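Local coordinates for arginine decarboxylase, A207R protein (Paramecium bursaria Chlorella virus 1, PDB 2NVA) that catalyses the pyridoxal 5'-phosphate-dependent decarboxylation of arginine to agmatine, at residues A[100-104]-A[105-109]; A[72-75]-A[76-80]; A[161-165]-A[166-170]. All coordinates share one frame; numbering follows the deposited sequence.

Contact 1: A[100-104]-A[105-109]; sequences IFAKD and QGVDI
The ring of F101 takes the CG methylene of Q105 on one face. Q105 CG sits 3.7 Å from the ring centroid, a CH-pi contact displaced somewhat toward the rim, and closest at F101 CZ, 3.6 Å away. Beyond CG the glutamine chain bends, and its amide ends up only 14° from the plane of the ring, so the two flat groups run almost parallel. The opposite face belongs to K75, in a cation-pi contact, while I74 reaches the ring near CE2. F101 gets there because its CG is anti to the backbone N (chi1 177°), which sends the ring along the helix toward the residue one turn later. That same turn is closed by a straightforward helical bond, Q105 N to F101 O at 2.9 Å.

Q105 is the last residue of helix 96-105, and the chain leaves it through G106, whose phi of 110° suits a residue without a side chain. The carbonyl of A102 is gripped twice here: G106 N donates to A102 O at 2.9 Å and V107 N at 2.8 Å, from opposite faces of the carbonyl plane. Held by these two bonds, the chain ends the helix at G106 and sets V107 CB 3.9 Å from A102 CB. Both residues are buried there, packing on F89 of strand 87-89, with V107 also resting on I74. H125 donates NE2 to V107 O. On the outer side, K103 NZ lies 3.7 Å from D104 OD1, a long salt bridge at the helix surface.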
loop_
_atom_site.group_PDB
_atom_site.type_symbol
_atom_site.label_atom_id
_atom_site.label_comp_id
_atom_site.label_asym_id
_atom_site.label_seq_id
_atom_site.Cartn_x
_atom_site.Cartn_y
_atom_site.Cartn_z
ATOM N N ILE A 100 9.318 10.894 -24.221
ATOM C CA ILE A 100 10.605 10.969 -24.934
ATOM C C ILE A 100 11.263 9.592 -24.955
ATOM O O ILE A 100 11.768 9.165 -25.996
ATOM C CB ILE A 100 11.544 12.017 -24.308
ATOM C CG1 ILE A 100 10.922 13.415 -24.438
ATOM C CG2 ILE A 100 12.934 11.981 -24.973
ATOM C CD1 ILE A 100 11.550 14.458 -23.520
ATOM N N PHE A 101 11.241 8.910 -23.810
ATOM C CA PHE A 101 11.755 7.546 -23.699
ATOM C C PHE A 101 10.999 6.572 -24.621
ATOM O O PHE A 101 11.629 5.792 -25.351
ATOM C CB PHE A 101 11.694 7.071 -22.239
ATOM C CG PHE A 101 12.150 5.646 -22.045
ATOM C CD1 PHE A 101 13.512 5.326 -22.050
ATOM C CD2 PHE A 101 11.221 4.623 -21.854
ATOM C CE1 PHE A 101 13.941 4.004 -21.878
ATOM C CE2 PHE A 101 11.631 3.305 -21.682
ATOM C CZ PHE A 101 12.999 2.994 -21.690
ATOM N N ALA A 102 9.663 6.618 -24.589
ATOM C CA ALA A 102 8.844 5.782 -25.471
ATOM C C ALA A 102 9.177 6.010 -26.945
ATOM O O ALA A 102 9.325 5.053 -27.711
ATOM C CB ALA A 102 7.359 6.041 -25.222
ATOM N N LYS A 103 9.279 7.279 -27.339
ATOM C CA LYS A 103 9.598 7.628 -28.727
ATOM C C LYS A 103 10.942 7.028 -29.111
ATOM O O LYS A 103 11.092 6.443 -30.184
ATOM C CB LYS A 103 9.607 9.161 -28.917
ATOM C CG LYS A 103 9.851 9.615 -30.360
ATOM C CD LYS A 103 10.485 10.993 -30.405
ATOM C CE LYS A 103 11.743 11.040 -29.498
ATOM N NZ LYS A 103 12.758 12.036 -30.000
ATOM N N ASP A 104 11.915 7.179 -28.218
ATOM C CA ASP A 104 13.256 6.691 -28.482
ATOM C C ASP A 104 13.301 5.179 -28.637
ATOM O O ASP A 104 13.942 4.658 -29.553
ATOM C CB ASP A 104 14.205 7.151 -27.388
ATOM C CG ASP A 104 14.570 8.626 -27.522
ATOM O OD1 ASP A 104 14.558 9.154 -28.658
ATOM O OD2 ASP A 104 14.895 9.264 -26.486
ATOM N N GLN A 105 12.614 4.471 -27.751
ATOM C CA GLN A 105 12.666 3.008 -27.772
ATOM C C GLN A 105 11.820 2.393 -28.875
ATOM O O GLN A 105 12.095 1.280 -29.316
ATOM C CB GLN A 105 12.255 2.439 -26.411
ATOM C CG GLN A 105 13.162 2.880 -25.265
ATOM C CD GLN A 105 14.553 2.300 -25.384
ATOM O OE1 GLN A 105 14.723 1.082 -25.515
ATOM N NE2 GLN A 105 15.560 3.163 -25.369
ATOM N N GLY A 106 10.784 3.096 -29.320
ATOM C CA GLY A 106 9.897 2.524 -30.337
ATOM C C GLY A 106 8.507 2.169 -29.841
ATOM O O GLY A 106 7.757 1.467 -30.523
ATOM N N VAL A 107 8.151 2.647 -28.655
ATOM C CA VAL A 107 6.771 2.531 -28.183
ATOM C C VAL A 107 5.994 3.709 -28.741
ATOM O O VAL A 107 6.135 4.832 -28.252
ATOM C CB VAL A 107 6.684 2.477 -26.619
ATOM C CG1 VAL A 107 5.221 2.388 -26.157
ATOM C CG2 VAL A 107 7.487 1.300 -26.113
ATOM N N ASP A 108 5.188 3.451 -29.770
ATOM C CA ASP A 108 4.579 4.528 -30.543
ATOM C C ASP A 108 3.082 4.319 -30.769
ATOM O O ASP A 108 2.524 4.735 -31.788
ATOM C CB ASP A 108 5.319 4.715 -31.883
ATOM C CG ASP A 108 5.345 3.454 -32.721
ATOM O OD1 ASP A 108 4.702 2.454 -32.308
ATOM O OD2 ASP A 108 6.020 3.452 -33.792
ATOM N N ILE A 109 2.449 3.646 -29.812
ATOM C CA ILE A 109 0.997 3.577 -29.730
ATOM C C ILE A 109 0.656 3.920 -28.286
ATOM O O ILE A 109 1.214 3.306 -27.374
ATOM C CB ILE A 109 0.447 2.182 -30.050
ATOM C CG1 ILE A 109 0.940 1.706 -31.418
ATOM C CG2 ILE A 109 -1.082 2.213 -29.996
ATOM C CD1 ILE A 109 0.541 0.277 -31.753
#

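Contact 2: A[72-75]-A[76-80]; sequences SEIK and KVIQI
Helix 71-80 joins strands 65-68 and 87-89 in one beta-alpha-beta unit of the barrel, and I74 and I78 mark its side toward the next helix. The two isoleucines run alongside each other in the same direction, with I74 CG2 3.6 Å from I78 CD1; helix 96-105 covers them through F101 and Q105. Beneath them the helical bond from I78 N to I74 O, 2.9 Å long, is nearly straight at 170°.

One turn of the helix also brings K76 back over S72. K76 CG packs 3.3 Å from S72 O, the carbonyl that accepts K76 N at 3.1 Å. The lysine chain runs extended until its last torsion (chi4 69°), where it bends and sets NZ 3.1 Å from S72 OG. A water links the two residues by another path, donating to S72 O at 2.9 Å and accepting a weak bond from K76 NZ.

In this TIM-barrel domain the helix start lies near the cofactor site. E73 OE2 takes a hydrogen bond from A69 N, and the nearest side-chain atoms of E73 come within about 3 Å of those of K48, a pyridoxal phosphate-binding residue, while the buried V77 lies against F66 and C68 of the preceding strand. N362 and G363 of the second subunit pack on E73 and S72.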
loop_
_atom_site.group_PDB
_atom_site.type_symbol
_atom_site.label_atom_id
_atom_site.label_comp_id
_atom_site.label_asym_id
_atom_site.label_seq_id
_atom_site.Cartn_x
_atom_site.Cartn_y
_atom_site.Cartn_z
ATOM N N SER A 72 9.072 2.596 -16.553
ATOM C CA SER A 72 9.598 1.439 -15.812
ATOM C C SER A 72 9.049 0.106 -16.339
ATOM O O SER A 72 9.788 -0.863 -16.466
ATOM C CB SER A 72 9.310 1.570 -14.317
ATOM O OG SER A 72 9.766 0.409 -13.625
ATOM N N GLU A 73 7.753 0.070 -16.653
ATOM C CA GLU A 73 7.139 -1.143 -17.203
ATOM C C GLU A 73 7.595 -1.411 -18.635
ATOM O O GLU A 73 7.801 -2.561 -19.021
ATOM C CB GLU A 73 5.612 -1.059 -17.126
ATOM C CG GLU A 73 5.116 -1.086 -15.688
ATOM C CD GLU A 73 3.605 -1.261 -15.558
ATOM O OE1 GLU A 73 3.161 -1.577 -14.434
ATOM O OE2 GLU A 73 2.872 -1.095 -16.565
ATOM N N ILE A 74 7.747 -0.346 -19.417
ATOM C CA ILE A 74 8.306 -0.472 -20.765
ATOM C C ILE A 74 9.694 -1.137 -20.682
ATOM O O ILE A 74 9.974 -2.115 -21.387
ATOM C CB ILE A 74 8.379 0.902 -21.485
ATOM C CG1 ILE A 74 6.967 1.393 -21.826
ATOM C CG2 ILE A 74 9.211 0.802 -22.769
ATOM C CD1 ILE A 74 6.894 2.897 -22.178
ATOM N N LYS A 75 10.552 -0.607 -19.808
ATOM C CA LYS A 75 11.900 -1.172 -19.601
ATOM C C LYS A 75 11.862 -2.661 -19.237
ATOM O O LYS A 75 12.665 -3.446 -19.757
ATOM C CB LYS A 75 12.631 -0.398 -18.495
ATOM C CG LYS A 75 13.007 1.018 -18.887
ATOM C CD LYS A 75 13.629 1.788 -17.707
ATOM C CE LYS A 75 13.703 3.291 -18.060
ATOM N NZ LYS A 75 14.608 4.025 -17.107
ATOM N N LYS A 76 10.947 -3.032 -18.336
ATOM C CA LYS A 76 10.778 -4.434 -17.894
ATOM C C LYS A 76 10.495 -5.344 -19.082
ATOM O O LYS A 76 11.098 -6.400 -19.203
ATOM C CB LYS A 76 9.638 -4.588 -16.865
ATOM C CG LYS A 76 9.967 -4.035 -15.492
ATOM C CD LYS A 76 8.874 -4.368 -14.465
ATOM C CE LYS A 76 9.339 -4.034 -13.021
ATOM N NZ LYS A 76 9.472 -2.539 -12.772
ATOM N N VAL A 77 9.573 -4.914 -19.943
ATOM C CA VAL A 77 9.148 -5.693 -21.108
ATOM C C VAL A 77 10.273 -5.798 -22.151
ATOM O O VAL A 77 10.526 -6.888 -22.709
ATOM C CB VAL A 77 7.833 -5.115 -21.707
ATOM C CG1 VAL A 77 7.479 -5.766 -23.047
ATOM C CG2 VAL A 77 6.688 -5.292 -20.693
ATOM N N ILE A 78 10.947 -4.675 -22.401
ATOM C CA ILE A 78 12.092 -4.649 -23.323
ATOM C C ILE A 78 13.220 -5.576 -22.846
ATOM O O ILE A 78 13.806 -6.325 -23.631
ATOM C CB ILE A 78 12.598 -3.197 -23.573
ATOM C CG1 ILE A 78 11.540 -2.419 -24.370
ATOM C CG2 ILE A 78 13.965 -3.198 -24.300
ATOM C CD1 ILE A 78 11.857 -0.924 -24.564
ATOM N N GLN A 79 13.487 -5.544 -21.549
ATOM C CA GLN A 79 14.518 -6.406 -20.953
ATOM C C GLN A 79 14.230 -7.912 -21.096
ATOM O O GLN A 79 15.158 -8.719 -21.098
ATOM C CB GLN A 79 14.765 -6.017 -19.488
ATOM C CG GLN A 79 15.969 -5.061 -19.296
ATOM C CD GLN A 79 15.599 -3.564 -19.248
ATOM O OE1 GLN A 79 15.671 -2.931 -18.165
ATOM N NE2 GLN A 79 15.185 -2.988 -20.406
ATOM N N ILE A 80 12.954 -8.273 -21.208
ATOM C CA ILE A 80 12.500 -9.649 -21.469
ATOM C C ILE A 80 12.835 -10.077 -22.914
ATOM O O ILE A 80 12.940 -11.280 -23.217
ATOM C CB ILE A 80 10.955 -9.768 -21.183
ATOM C CG1 ILE A 80 10.645 -9.665 -19.676
ATOM C CG2 ILE A 80 10.342 -11.038 -21.770
ATOM C CD1 ILE A 80 11.389 -10.684 -18.780
HETATM O O HOH W 1 12.070 -1.476 -14.774
#

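Contact 3: A[161-165]-A[166-170]; sequences EYAKQ and LDIEV
D167 takes a positive phi (60°) although it is not a glycine, and its N-H goes to K164 O, 3.0 Å away. That bond is oddly placed at the acceptor: the donor stands above the carbonyl plane of K164, 65° out of it, rather than on a lone pair. The other bond of the turn runs from I168 N to A163 O, 2.9 Å long. L166 is the first residue to leave helical angles, and its N-H is shared, L166 N lying 3.1 Å from Y162 O and giving a weak second bond to A163 O. A163 O therefore has a strong and a weak donor.

Side chains follow the same turn. L166 lies across one face of the Y162 ring, with CG above it and L166 CD1 closest to Y162 CE2 at 3.6 Å; the two side chains cross at a slant. A chi1 of -163° swings the Y162 ring away from its own N, to the side where L166 passes over it. The hydroxyl is tied down further out, by a hydrogen bond between Y162 OH and D119 OD1, and L166 O accepts from H122 ND1, so helix 115-124 backs this end of the contact. On the buried side the small A163 lets the returning chain pass close: its CB is 4.0 Å from I168 CB and 3.6 Å from V170 CG2. K164 points away, and its NZ binds G205 O.

Taken together, the bonds I168 N to A163 O and D167 N to K164 O, with D167 as the C-prime residue, make up a Schellman motif, which ends helix 156-165 and turns the chain toward strand 170-174 of the barrel.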
loop_
_atom_site.group_PDB
_atom_site.type_symbol
_atom_site.label_atom_id
_atom_site.label_comp_id
_atom_site.label_asym_id
_atom_site.label_seq_id
_atom_site.Cartn_x
_atom_site.Cartn_y
_atom_site.Cartn_z
ATOM N N GLU A 161 -10.850 16.592 -33.182
ATOM C CA GLU A 161 -10.546 17.752 -34.019
ATOM C C GLU A 161 -9.231 18.381 -33.619
ATOM O O GLU A 161 -8.453 18.804 -34.466
ATOM C CB GLU A 161 -11.670 18.777 -33.933
ATOM C CG GLU A 161 -12.901 18.373 -34.724
ATOM C CD GLU A 161 -14.086 19.318 -34.526
ATOM O OE1 GLU A 161 -14.936 19.393 -35.445
ATOM O OE2 GLU A 161 -14.184 19.980 -33.458
ATOM N N TYR A 162 -8.987 18.435 -32.314
ATOM C CA TYR A 162 -7.737 18.972 -31.795
ATOM C C TYR A 162 -6.553 18.109 -32.218
ATOM O O TYR A 162 -5.492 18.635 -32.577
ATOM C CB TYR A 162 -7.803 19.116 -30.275
ATOM C CG TYR A 162 -6.739 20.033 -29.705
ATOM C CD1 TYR A 162 -6.753 21.408 -29.960
ATOM C CD2 TYR A 162 -5.719 19.523 -28.914
ATOM C CE1 TYR A 162 -5.763 22.245 -29.436
ATOM C CE2 TYR A 162 -4.746 20.339 -28.371
ATOM C CZ TYR A 162 -4.776 21.688 -28.619
ATOM O OH TYR A 162 -3.797 22.491 -28.094
ATOM N N ALA A 163 -6.730 16.794 -32.173
ATOM C CA ALA A 163 -5.693 15.897 -32.654
ATOM C C ALA A 163 -5.410 16.154 -34.139
ATOM O O ALA A 163 -4.259 16.274 -34.531
ATOM C CB ALA A 163 -6.084 14.452 -32.408
ATOM N N LYS A 164 -6.464 16.257 -34.950
ATOM C CA LYS A 164 -6.328 16.527 -36.399
ATOM C C LYS A 164 -5.544 17.821 -36.640
ATOM O O LYS A 164 -4.626 17.871 -37.467
ATOM C CB LYS A 164 -7.721 16.613 -37.060
ATOM C CG LYS A 164 -7.711 16.635 -38.600
ATOM C CD LYS A 164 -7.481 15.230 -39.182
ATOM C CE LYS A 164 -7.195 15.300 -40.679
ATOM N NZ LYS A 164 -6.856 13.949 -41.214
ATOM N N GLN A 165 -5.911 18.862 -35.887
ATOM C CA GLN A 165 -5.270 20.169 -36.002
ATOM C C GLN A 165 -3.766 20.102 -35.713
ATOM O O GLN A 165 -2.983 20.824 -36.339
ATOM C CB GLN A 165 -5.937 21.169 -35.061
ATOM C CG GLN A 165 -5.123 22.426 -34.877
ATOM C CD GLN A 165 -5.801 23.478 -34.045
ATOM O OE1 GLN A 165 -5.284 24.598 -33.934
ATOM N NE2 GLN A 165 -6.963 23.156 -33.463
ATOM N N LEU A 166 -3.376 19.248 -34.764
ATOM C CA LEU A 166 -1.966 19.070 -34.396
ATOM C C LEU A 166 -1.243 17.988 -35.209
ATOM O O LEU A 166 -0.114 17.620 -34.876
ATOM C CB LEU A 166 -1.826 18.788 -32.892
ATOM C CG LEU A 166 -2.221 19.888 -31.900
ATOM C CD1 LEU A 166 -2.041 19.381 -30.470
ATOM C CD2 LEU A 166 -1.425 21.167 -32.128
ATOM N N ASP A 167 -1.882 17.506 -36.276
ATOM C CA ASP A 167 -1.288 16.494 -37.144
ATOM C C ASP A 167 -0.966 15.217 -36.368
ATOM O O ASP A 167 0.043 14.548 -36.641
ATOM C CB ASP A 167 -0.037 17.040 -37.847
ATOM C CG ASP A 167 -0.381 18.037 -38.932
ATOM O OD1 ASP A 167 -1.489 17.931 -39.527
ATOM O OD2 ASP A 167 0.460 18.915 -39.238
ATOM N N ILE A 168 -1.835 14.906 -35.407
ATOM C CA ILE A 168 -1.747 13.682 -34.593
ATOM C C ILE A 168 -2.667 12.613 -35.171
ATOM O O ILE A 168 -3.858 12.860 -35.374
ATOM C CB ILE A 168 -2.130 13.942 -33.104
ATOM C CG1 ILE A 168 -1.178 14.932 -32.408
ATOM C CG2 ILE A 168 -2.169 12.610 -32.316
ATOM C CD1 ILE A 168 0.296 14.701 -32.741
ATOM N N GLU A 169 -2.102 11.440 -35.456
ATOM C CA GLU A 169 -2.838 10.337 -36.059
ATOM C C GLU A 169 -3.619 9.588 -34.983
ATOM O O GLU A 169 -3.020 8.941 -34.127
ATOM C CB GLU A 169 -1.840 9.400 -36.740
ATOM C CG GLU A 169 -2.452 8.279 -37.577
ATOM C CD GLU A 169 -1.386 7.382 -38.216
ATOM O OE1 GLU A 169 -1.757 6.403 -38.924
ATOM O OE2 GLU A 169 -0.178 7.644 -38.005
ATOM N N VAL A 170 -4.944 9.702 -35.003
ATOM C CA VAL A 170 -5.793 8.905 -34.111
ATOM C C VAL A 170 -6.169 7.604 -34.836
ATOM O O VAL A 170 -6.841 7.636 -35.876
ATOM C CB VAL A 170 -7.052 9.677 -33.649
ATOM C CG1 VAL A 170 -7.962 8.770 -32.820
ATOM C CG2 VAL A 170 -6.653 10.913 -32.825
#

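In the fold
Along the chain the order is contact 2, contact 1, contact 3, all within the TIM-barrel, pyridoxal-binding domain. Contact 2 lies within helix 71-80, while contacts 1 and 3 each end a helix and lead into a strand of the parallel sheet, 109-112 and 170-174. Contacts 1 and 2 have centres 12 Å apart and touch directly, so neighbouring helices of the barrel pack there. Contact 3 stands off, its centre 19 Å from that of contact 1 and 29 Å from that of contact 2. Contact 2 alone reaches the cofactor region and the second subunit; the other two lie farther from the cofactor, at helix ends with no contact to the second subunit.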